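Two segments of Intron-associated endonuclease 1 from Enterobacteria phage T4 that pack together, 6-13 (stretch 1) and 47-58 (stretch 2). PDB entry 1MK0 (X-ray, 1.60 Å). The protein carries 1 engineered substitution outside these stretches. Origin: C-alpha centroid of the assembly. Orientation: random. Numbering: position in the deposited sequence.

Stretch 1, residues 6-13: YQIKNTLN
Stretch 2 47-58: RSFNKHGNVFEC

Two antiparallel strands, 6-10 and 56-58, are held at K9 and E57, the hydrogen-bonded pair of the register. K9 N donates to E57 O at 2.8 Å and nearly straight (178°); E57 N returns the bond to K9 O, also 2.8 Å, at 153°. The strand directions lie 159° apart and the axes approach to 4.5 Å. I8 with C58 and N10 with F56 form the flanking non-hydrogen-bonded pairs, their CA atoms about 4.5 Å apart, against 5.1 Å for K9 and E57.

Where stretch 1 leaves its strand, T11 (phi/psi -72/-8, chi1 p) spends two donors on one carbonyl: T11 N reaches V55 O at 3.0 Å and T11 OG1 reaches the same V55 O at 2.7 Å. V55, at -107/25, is not yet extended. N10, chi1 t, braces the turn from within, its OD1 accepting from L12 N at 2.7 Å, while N10 ND2 lies 3.0 Å from S48 OG on the helix. That helix ends at H52; G53 follows with positive phi (75°), a conformation that favours glycine, and the chain turns into the second strand.

Side chains alternate across the sheet. I8, N10, F56 and C58 share one face; K9 and E57 take the other. On the first, I8 (m, t) sets CG2 3.7 Å from F56 CB and CG1 3.9 Å from C58 SG, with C58 at chi1 m. The F56 ring (chi1 m, chi2 82°) projects from the face it shares with I8 and N10, placing CE2 3.7 Å from N10 CB.

Farther out, L12 (m, t) lays CD1 over one face of the H52 imidazole, 3.7 Å from the ring centroid and 15° off the normal, and that CD1 also meets V55 CG2 at 4.0 Å. One leucine methyl thus touches both the helix end and the loop beyond it.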

ATOM      1  N   TYR A   6      -3.059   5.364  -1.888  1.00  7.83           N
ATOM      2  CA  TYR A   6      -2.902   5.424  -0.443  1.00  7.97           C
ATOM      3  C   TYR A   6      -1.526   4.944  -0.012  1.00  8.34           C
ATOM      4  O   TYR A   6      -0.762   4.403  -0.809  1.00  7.98           O
ATOM      5  CB  TYR A   6      -3.965   4.544   0.220  1.00  8.86           C
ATOM      6  CG  TYR A   6      -3.819   3.080  -0.135  1.00  8.55           C
ATOM      7  CD1 TYR A   6      -2.894   2.268   0.528  1.00  7.99           C
ATOM      8  CD2 TYR A   6      -4.558   2.521  -1.174  1.00  8.48           C
ATOM      9  CE1 TYR A   6      -2.708   0.943   0.160  1.00  8.76           C
ATOM     10  CE2 TYR A   6      -4.378   1.196  -1.552  1.00  8.97           C
ATOM     11  CZ  TYR A   6      -3.451   0.414  -0.881  1.00  7.51           C
ATOM     12  OH  TYR A   6      -3.258  -0.883  -1.268  1.00  9.59           O
ATOM     13  N   GLN A   7      -1.217   5.152   1.262  1.00  8.52           N
ATOM     14  CA  GLN A   7       0.039   4.680   1.819  1.00  9.91           C
ATOM     15  C   GLN A   7      -0.277   3.962   3.126  1.00  9.71           C
ATOM     16  O   GLN A   7      -1.230   4.315   3.828  1.00 10.00           O
ATOM     17  CB  GLN A   7       1.008   5.840   2.095  1.00 10.54           C
ATOM     18  CG  GLN A   7       0.547   6.812   3.177  1.00 10.24           C
ATOM     19  CD  GLN A   7       1.599   7.854   3.534  1.00 13.41           C
ATOM     20  OE1 GLN A   7       1.339   8.771   4.315  1.00 20.06           O
ATOM     21  NE2 GLN A   7       2.791   7.714   2.971  1.00  9.94           N
ATOM     22  N   ILE A   8       0.497   2.923   3.419  1.00 10.07           N
ATOM     23  CA  ILE A   8       0.368   2.174   4.663  1.00  9.46           C
ATOM     24  C   ILE A   8       1.740   2.393   5.277  1.00  8.75           C
ATOM     25  O   ILE A   8       2.744   1.919   4.747  1.00 10.77           O
ATOM     26  CB  ILE A   8       0.130   0.668   4.418  1.00  8.97           C
ATOM     27  CG1 ILE A   8      -1.216   0.470   3.712  1.00 10.54           C
ATOM     28  CG2 ILE A   8       0.146  -0.086   5.752  1.00 10.59           C
ATOM     29  CD1 ILE A   8      -1.557  -0.977   3.410  1.00 14.50           C
ATOM     30  N   LYS A   9       1.789   3.136   6.378  1.00  9.31           N
ATOM     31  CA  LYS A   9       3.060   3.464   7.012  1.00 11.00           C
ATOM     32  C   LYS A   9       3.324   2.784   8.349  1.00 10.52           C
ATOM     33  O   LYS A   9       2.474   2.772   9.240  1.00 11.66           O
ATOM     34  CB  LYS A   9       3.157   4.987   7.180  1.00 13.46           C
ATOM     35  CG  LYS A   9       4.446   5.473   7.829  1.00 16.86           C
ATOM     36  CD  LYS A   9       4.589   6.992   7.732  1.00 22.02           C
ATOM     37  CE  LYS A   9       3.457   7.720   8.439  1.00 24.36           C
ATOM     38  NZ  LYS A   9       3.631   9.202   8.406  1.00 27.70           N
ATOM     39  N   ASN A  10       4.515   2.213   8.474  1.00  9.93           N
ATOM     40  CA  ASN A  10       4.921   1.549   9.705  1.00 10.31           C
ATOM     41  C   ASN A  10       5.265   2.674  10.685  1.00 12.78           C
ATOM     42  O   ASN A  10       6.156   3.479  10.417  1.00 12.31           O
ATOM     43  CB  ASN A  10       6.150   0.682   9.435  1.00 11.80           C
ATOM     44  CG  ASN A  10       6.559  -0.142  10.637  1.00 13.54           C
ATOM     45  OD1 ASN A  10       6.581   0.351  11.762  1.00 16.47           O
ATOM     46  ND2 ASN A  10       6.896  -1.402  10.401  1.00 14.57           N
ATOM     47  N   THR A  11       4.556   2.735  11.808  1.00 13.57           N
ATOM     48  CA  THR A  11       4.793   3.793  12.788  1.00 14.91           C
ATOM     49  C   THR A  11       6.096   3.643  13.570  1.00 16.27           C
ATOM     50  O   THR A  11       6.486   4.549  14.312  1.00 17.91           O
ATOM     51  CB  THR A  11       3.623   3.901  13.792  1.00 14.54           C
ATOM     52  OG1 THR A  11       3.499   2.678  14.528  1.00 16.10           O
ATOM     53  CG2 THR A  11       2.322   4.176  13.057  1.00 15.26           C
ATOM     54  N   LEU A  12       6.773   2.513  13.397  1.00 16.90           N
ATOM     55  CA  LEU A  12       8.027   2.265  14.100  1.00 17.27           C
ATOM     56  C   LEU A  12       9.251   2.762  13.335  1.00 18.48           C
ATOM     57  O   LEU A  12      10.253   3.145  13.944  1.00 19.40           O
ATOM     58  CB  LEU A  12       8.187   0.767  14.384  1.00 18.78           C
ATOM     59  CG  LEU A  12       7.074   0.064  15.167  1.00 19.83           C
ATOM     60  CD1 LEU A  12       7.449  -1.396  15.375  1.00 21.10           C
ATOM     61  CD2 LEU A  12       6.861   0.754  16.508  1.00 22.55           C
ATOM     62  N   ASN A  13       9.176   2.765  12.006  1.00 15.96           N
ATOM     63  CA  ASN A  13      10.307   3.192  11.183  1.00 15.71           C
ATOM     64  C   ASN A  13       9.951   4.121  10.021  1.00 15.40           C
ATOM     65  O   ASN A  13      10.819   4.495   9.236  1.00 16.13           O
ATOM     66  CB  ASN A  13      11.027   1.965  10.630  1.00 17.63           C
ATOM     67  CG  ASN A  13      10.086   1.024   9.912  1.00 18.53           C
ATOM     68  OD1 ASN A  13       9.186   1.463   9.197  1.00 18.00           O
ATOM     69  ND2 ASN A  13      10.291  -0.273  10.093  1.00 21.71           N
ATOM     70  N   ARG A  47       6.927  -9.715   6.228  1.00 10.87           N
ATOM     71  CA  ARG A  47       7.991  -9.882   7.211  1.00 11.61           C
ATOM     72  C   ARG A  47       7.846  -8.902   8.362  1.00 11.98           C
ATOM     73  O   ARG A  47       7.992  -9.269   9.531  1.00 12.05           O
ATOM     74  CB  ARG A  47       9.360  -9.695   6.554  1.00 14.10           C
ATOM     75  CG  ARG A  47       9.811 -10.886   5.736  1.00 15.62           C
ATOM     76  CD  ARG A  47      11.117 -10.580   5.038  1.00 16.74           C
ATOM     77  NE  ARG A  47      11.700 -11.763   4.419  1.00 19.21           N
ATOM     78  CZ  ARG A  47      12.776 -11.735   3.643  1.00 19.45           C
ATOM     79  NH1 ARG A  47      13.380 -10.582   3.393  1.00 18.65           N
ATOM     80  NH2 ARG A  47      13.254 -12.860   3.125  1.00 19.44           N
ATOM     81  N   SER A  48       7.561  -7.648   8.029  1.00 10.92           N
ATOM     82  CA  SER A  48       7.407  -6.622   9.048  1.00  9.86           C
ATOM     83  C   SER A  48       6.214  -6.952   9.935  1.00 10.01           C
ATOM     84  O   SER A  48       6.289  -6.845  11.161  1.00 11.20           O
ATOM     85  CB  SER A  48       7.200  -5.256   8.394  1.00 11.14           C
ATOM     86  OG  SER A  48       7.089  -4.243   9.379  1.00 11.42           O
ATOM     87  N   PHE A  49       5.116  -7.357   9.306  1.00  9.74           N
ATOM     88  CA  PHE A  49       3.905  -7.704  10.037  1.00  9.45           C
ATOM     89  C   PHE A  49       4.130  -8.928  10.917  1.00 10.48           C
ATOM     90  O   PHE A  49       3.584  -9.015  12.015  1.00 10.31           O
ATOM     91  CB  PHE A  49       2.756  -7.964   9.059  1.00 11.96           C
ATOM     92  CG  PHE A  49       1.450  -8.275   9.729  1.00 12.36           C
ATOM     93  CD1 PHE A  49       1.108  -9.586  10.049  1.00 12.34           C
ATOM     94  CD2 PHE A  49       0.566  -7.252  10.054  1.00 13.35           C
ATOM     95  CE1 PHE A  49      -0.099  -9.875  10.685  1.00 14.79           C
ATOM     96  CE2 PHE A  49      -0.645  -7.533  10.691  1.00 14.25           C
ATOM     97  CZ  PHE A  49      -0.974  -8.847  11.005  1.00 14.42           C
ATOM     98  N   ASN A  50       4.935  -9.873  10.446  1.00 10.76           N
ATOM     99  CA  ASN A  50       5.200 -11.066  11.246  1.00 10.56           C
ATOM    100  C   ASN A  50       5.973 -10.697  12.507  1.00 11.59           C
ATOM    101  O   ASN A  50       5.842 -11.354  13.540  1.00 14.17           O
ATOM    102  CB  ASN A  50       5.995 -12.096  10.442  1.00 12.10           C
ATOM    103  CG  ASN A  50       5.164 -12.761   9.369  1.00 11.99           C
ATOM    104  OD1 ASN A  50       3.937 -12.658   9.364  1.00 13.54           O
ATOM    105  ND2 ASN A  50       5.829 -13.466   8.460  1.00 16.44           N
ATOM    106  N   LYS A  51       6.771  -9.638  12.420  1.00 12.65           N
ATOM    107  CA  LYS A  51       7.575  -9.185  13.551  1.00 13.58           C
ATOM    108  C   LYS A  51       6.878  -8.198  14.481  1.00 13.44           C
ATOM    109  O   LYS A  51       7.199  -8.129  15.667  1.00 13.24           O
ATOM    110  CB  LYS A  51       8.865  -8.527  13.053  1.00 16.11           C
ATOM    111  CG  LYS A  51       9.863  -9.465  12.412  1.00 20.54           C
ATOM    112  CD  LYS A  51      11.123  -8.704  12.026  1.00 24.37           C
ATOM    113  CE  LYS A  51      12.206  -9.638  11.514  1.00 27.27           C
ATOM    114  NZ  LYS A  51      13.439  -8.894  11.124  1.00 30.17           N
ATOM    115  N   HIS A  52       5.921  -7.442  13.954  1.00 11.61           N
ATOM    116  CA  HIS A  52       5.257  -6.424  14.763  1.00 11.28           C
ATOM    117  C   HIS A  52       3.741  -6.459  14.801  1.00 11.90           C
ATOM    118  O   HIS A  52       3.132  -5.832  15.666  1.00 10.96           O
ATOM    119  CB  HIS A  52       5.666  -5.035  14.264  1.00 12.14           C
ATOM    120  CG  HIS A  52       7.138  -4.873  14.056  1.00 13.65           C
ATOM    121  ND1 HIS A  52       8.049  -4.958  15.086  1.00 14.98           N
ATOM    122  CD2 HIS A  52       7.857  -4.622  12.935  1.00 15.55           C
ATOM    123  CE1 HIS A  52       9.267  -4.766  14.609  1.00 16.18           C
ATOM    124  NE2 HIS A  52       9.178  -4.560  13.308  1.00 15.05           N
ATOM    125  N   GLY A  53       3.123  -7.172  13.870  1.00 11.29           N
ATOM    126  CA  GLY A  53       1.678  -7.175  13.838  1.00 11.04           C
ATOM    127  C   GLY A  53       1.269  -5.833  13.255  1.00 11.08           C
ATOM    128  O   GLY A  53       2.079  -5.172  12.599  1.00 11.65           O
ATOM    129  N   ASN A  54       0.041  -5.400  13.510  1.00 10.42           N
ATOM    130  CA  ASN A  54      -0.418  -4.137  12.940  1.00 10.78           C
ATOM    131  C   ASN A  54       0.011  -2.865  13.661  1.00 10.04           C
ATOM    132  O   ASN A  54      -0.733  -2.317  14.478  1.00 11.21           O
ATOM    133  CB  ASN A  54      -1.939  -4.147  12.797  1.00 10.89           C
ATOM    134  CG  ASN A  54      -2.458  -2.971  11.983  1.00 11.67           C
ATOM    135  OD1 ASN A  54      -3.657  -2.867  11.718  1.00 17.47           O
ATOM    136  ND2 ASN A  54      -1.558  -2.081  11.584  1.00  9.04           N
ATOM    137  N   VAL A  55       1.213  -2.397  13.341  1.00 11.10           N
ATOM    138  CA  VAL A  55       1.750  -1.166  13.908  1.00 11.20           C
ATOM    139  C   VAL A  55       1.713  -0.117  12.798  1.00 11.54           C
ATOM    140  O   VAL A  55       2.477   0.844  12.812  1.00 12.41           O
ATOM    141  CB  VAL A  55       3.217  -1.349  14.376  1.00 11.59           C
ATOM    142  CG1 VAL A  55       3.260  -2.272  15.582  1.00 11.37           C
ATOM    143  CG2 VAL A  55       4.066  -1.921  13.245  1.00 12.43           C
ATOM    144  N   PHE A  56       0.807  -0.311  11.843  1.00 10.72           N
ATOM    145  CA  PHE A  56       0.696   0.594  10.704  1.00 10.85           C
ATOM    146  C   PHE A  56      -0.419   1.626  10.770  1.00 10.98           C
ATOM    147  O   PHE A  56      -1.398   1.468  11.501  1.00 12.00           O
ATOM    148  CB  PHE A  56       0.530  -0.215   9.412  1.00 10.57           C
ATOM    149  CG  PHE A  56       1.613  -1.227   9.189  1.00 10.56           C
ATOM    150  CD1 PHE A  56       1.558  -2.472   9.808  1.00 10.43           C
ATOM    151  CD2 PHE A  56       2.712  -0.924   8.392  1.00 11.38           C
ATOM    152  CE1 PHE A  56       2.585  -3.400   9.639  1.00 10.98           C
ATOM    153  CE2 PHE A  56       3.742  -1.846   8.218  1.00 11.59           C
ATOM    154  CZ  PHE A  56       3.679  -3.085   8.844  1.00 10.90           C
ATOM    155  N   GLU A  57      -0.242   2.682   9.979  1.00 11.67           N
ATOM    156  CA  GLU A  57      -1.202   3.770   9.849  1.00 13.25           C
ATOM    157  C   GLU A  57      -1.513   3.923   8.366  1.00 12.75           C
ATOM    158  O   GLU A  57      -0.603   4.078   7.552  1.00 13.47           O
ATOM    159  CB  GLU A  57      -0.618   5.086  10.360  1.00 16.09           C
ATOM    160  CG  GLU A  57      -0.778   5.331  11.842  1.00 23.68           C
ATOM    161  CD  GLU A  57      -0.353   6.735  12.235  1.00 26.49           C
ATOM    162  OE1 GLU A  57      -0.886   7.703  11.650  1.00 30.29           O
ATOM    163  OE2 GLU A  57       0.511   6.873  13.125  1.00 30.12           O
ATOM    164  N   CYS A  58      -2.794   3.878   8.023  1.00 13.22           N
ATOM    165  CA  CYS A  58      -3.216   4.018   6.635  1.00 12.86           C
ATOM    166  C   CYS A  58      -3.728   5.429   6.381  1.00 12.82           C
ATOM    167  O   CYS A  58      -4.510   5.962   7.167  1.00 14.45           O
ATOM    168  CB  CYS A  58      -4.330   3.016   6.315  1.00 12.23           C
ATOM    169  SG  CYS A  58      -3.877   1.275   6.504  1.00 15.12           S
TER
HETATM  170  O   HOH W   1      -0.033   6.886   6.912  1.00 15.82           O